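Local structure of UDP-N-acetylglucosamine 4-epimerase (Bacillus cereus, 3M2P) at residues A[106-111]-A[157-162]. The protein probably interconverts UDP-N-acetylglucosamine and its C4 epimer, and binds UDP. Residues are numbered along the deposited sequence; the frame is centred on the assembly and turned at random.
Sequences YASTIS and NLRFAH
Strands 103-109 and 154-164 form a beta-alpha-beta crossover of the Rossmann-type sheet, joined through helix 132-150, and pair in parallel from Tyr-106/Asn-157 to Thr-109/Phe-160, their short axes 39° apart. Four backbone hydrogen bonds knit them. Leu-158 N reaches Tyr-106 O at 2.9 Å, almost along the C=O axis; Ser-108 N meets Leu-158 O at 2.8 Å from above the carbonyl plane; Phe-160 N to Ser-108 O is weak; and Ile-110 N to Phe-160 O, 2.9 Å, carries the pairing past the end of strand 103-109. Phe-160 N also bonds Leu-158 O weakly, across an inverse gamma turn centred on Arg-159.

On one face of the sheet, Ala-107 CB abuts the edge of the Phe-160 ring, 3.5 Å from CE2. On the other, the Asn-157 amide stands nearly perpendicular to the Tyr-106 ring (84°), with ND2 3.2 Å from Tyr-106 CB, and the extended Arg-159 chain passes Ser-108 CB with its CG. Just past 103-109, Ile-110 CG2 sits over a face of the His-162 imidazole, a CH-pi contact.

On helix 132-150, Glu-141 OE2 bonds Ser-108 OG and salt-bridges Arg-159 NE; Lys-137, bonded to Tyr-106 OH, and Tyr-133 have the spacing of the SDR YxxxK motif. Phe-160 packs near UDP-binding Leu-14 and against helix 202-212, while strand 220-224 flanks 157-159.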
loop_
_atom_site.group_PDB
_atom_site.type_symbol
_atom_site.label_atom_id
_atom_site.label_comp_id
_atom_site.label_asym_id
_atom_site.label_seq_id
_atom_site.Cartn_x
_atom_site.Cartn_y
_atom_site.Cartn_z
ATOM N N TYR A 106 -10.184 9.473 7.133
ATOM C CA TYR A 106 -10.051 8.062 6.766
ATOM C C TYR A 106 -9.395 7.286 7.881
ATOM O O TYR A 106 -8.446 7.770 8.484
ATOM C CB TYR A 106 -9.209 7.886 5.500
ATOM C CG TYR A 106 -8.996 6.433 5.143
ATOM C CD1 TYR A 106 -10.067 5.637 4.745
ATOM C CD2 TYR A 106 -7.741 5.850 5.220
ATOM C CE1 TYR A 106 -9.896 4.315 4.419
ATOM C CE2 TYR A 106 -7.560 4.521 4.902
ATOM C CZ TYR A 106 -8.645 3.758 4.495
ATOM O OH TYR A 106 -8.484 2.429 4.173
ATOM N N ALA A 107 -9.870 6.075 8.153
ATOM C CA ALA A 107 -9.221 5.258 9.170
ATOM C C ALA A 107 -8.165 4.362 8.555
ATOM O O ALA A 107 -8.489 3.368 7.901
ATOM C CB ALA A 107 -10.236 4.435 9.935
ATOM N N SER A 108 -6.901 4.726 8.760
ATOM C CA SER A 108 -5.784 3.874 8.370
ATOM C C SER A 108 -5.244 3.113 9.593
ATOM O O SER A 108 -5.929 3.010 10.619
ATOM C CB SER A 108 -4.688 4.683 7.696
ATOM O OG SER A 108 -3.814 3.844 6.970
ATOM N N THR A 109 -4.030 2.575 9.495
ATOM C CA THR A 109 -3.528 1.717 10.568
ATOM C C THR A 109 -2.024 1.655 10.748
ATOM O O THR A 109 -1.255 1.841 9.806
ATOM C CB THR A 109 -4.002 0.260 10.404
ATOM O OG1 THR A 109 -3.471 -0.526 11.481
ATOM C CG2 THR A 109 -3.516 -0.312 9.087
ATOM N N ILE A 110 -1.635 1.333 11.977
ATOM C CA ILE A 110 -0.249 1.089 12.364
ATOM C C ILE A 110 0.343 -0.061 11.551
ATOM O O ILE A 110 1.566 -0.212 11.440
ATOM C CB ILE A 110 -0.163 0.798 13.895
ATOM C CG1 ILE A 110 1.282 0.677 14.374
ATOM C CG2 ILE A 110 -0.969 -0.440 14.277
ATOM C CD1 ILE A 110 1.386 0.584 15.873
ATOM N N SER A 111 -0.548 -0.855 10.965
ATOM C CA SER A 111 -0.158 -1.979 10.128
ATOM C C SER A 111 0.390 -1.544 8.767
ATOM O O SER A 111 0.539 -2.366 7.858
ATOM C CB SER A 111 -1.332 -2.947 9.942
ATOM O OG SER A 111 -1.766 -3.456 11.191
ATOM N N ASN A 157 -5.822 11.159 6.694
ATOM C CA ASN A 157 -5.594 9.752 7.007
ATOM C C ASN A 157 -5.070 9.556 8.428
ATOM O O ASN A 157 -4.032 10.109 8.799
ATOM C CB ASN A 157 -4.588 9.164 6.026
ATOM C CG ASN A 157 -5.088 9.173 4.609
ATOM O OD1 ASN A 157 -4.344 9.468 3.678
ATOM N ND2 ASN A 157 -6.355 8.843 4.433
ATOM N N LEU A 158 -5.779 8.756 9.214
ATOM C CA LEU A 158 -5.406 8.507 10.599
ATOM C C LEU A 158 -4.880 7.090 10.786
ATOM O O LEU A 158 -5.657 6.141 10.808
ATOM C CB LEU A 158 -6.624 8.693 11.506
ATOM C CG LEU A 158 -7.321 10.048 11.495
ATOM C CD1 LEU A 158 -8.462 10.067 12.492
ATOM C CD2 LEU A 158 -6.316 11.131 11.802
ATOM N N ARG A 159 -3.572 6.935 10.929
ATOM C CA ARG A 159 -3.014 5.615 11.221
ATOM C C ARG A 159 -3.183 5.216 12.698
ATOM O O ARG A 159 -2.281 5.418 13.507
ATOM C CB ARG A 159 -1.549 5.542 10.793
ATOM C CG ARG A 159 -1.373 5.678 9.310
ATOM C CD ARG A 159 0.071 5.743 8.909
ATOM N NE ARG A 159 0.212 5.679 7.458
ATOM C CZ ARG A 159 1.283 6.098 6.789
ATOM N NH1 ARG A 159 2.317 6.627 7.439
ATOM N NH2 ARG A 159 1.331 5.988 5.467
ATOM N N PHE A 160 -4.344 4.647 13.032
ATOM C CA PHE A 160 -4.647 4.183 14.388
ATOM C C PHE A 160 -3.708 3.095 14.884
ATOM O O PHE A 160 -3.327 2.204 14.131
ATOM C CB PHE A 160 -6.080 3.651 14.474
ATOM C CG PHE A 160 -7.124 4.696 14.260
ATOM C CD1 PHE A 160 -7.224 5.778 15.117
ATOM C CD2 PHE A 160 -8.006 4.598 13.203
ATOM C CE1 PHE A 160 -8.167 6.737 14.920
ATOM C CE2 PHE A 160 -8.957 5.555 13.000
ATOM C CZ PHE A 160 -9.034 6.630 13.856
ATOM N N ALA A 161 -3.347 3.174 16.162
ATOM C CA ALA A 161 -2.635 2.088 16.828
ATOM C C ALA A 161 -3.650 0.984 17.083
ATOM O O ALA A 161 -4.786 1.083 16.641
ATOM C CB ALA A 161 -2.000 2.565 18.135
ATOM N N HIS A 162 -3.256 -0.068 17.779
ATOM C CA HIS A 162 -4.154 -1.196 17.960
ATOM C C HIS A 162 -5.357 -0.827 18.808
ATOM O O HIS A 162 -5.219 -0.444 19.958
ATOM C CB HIS A 162 -3.397 -2.397 18.531
ATOM C CG HIS A 162 -2.203 -2.775 17.717
ATOM N ND1 HIS A 162 -2.310 -3.392 16.492
ATOM C CD2 HIS A 162 -0.878 -2.583 17.928
ATOM C CE1 HIS A 162 -1.102 -3.582 15.989
ATOM N NE2 HIS A 162 -0.216 -3.095 16.838
#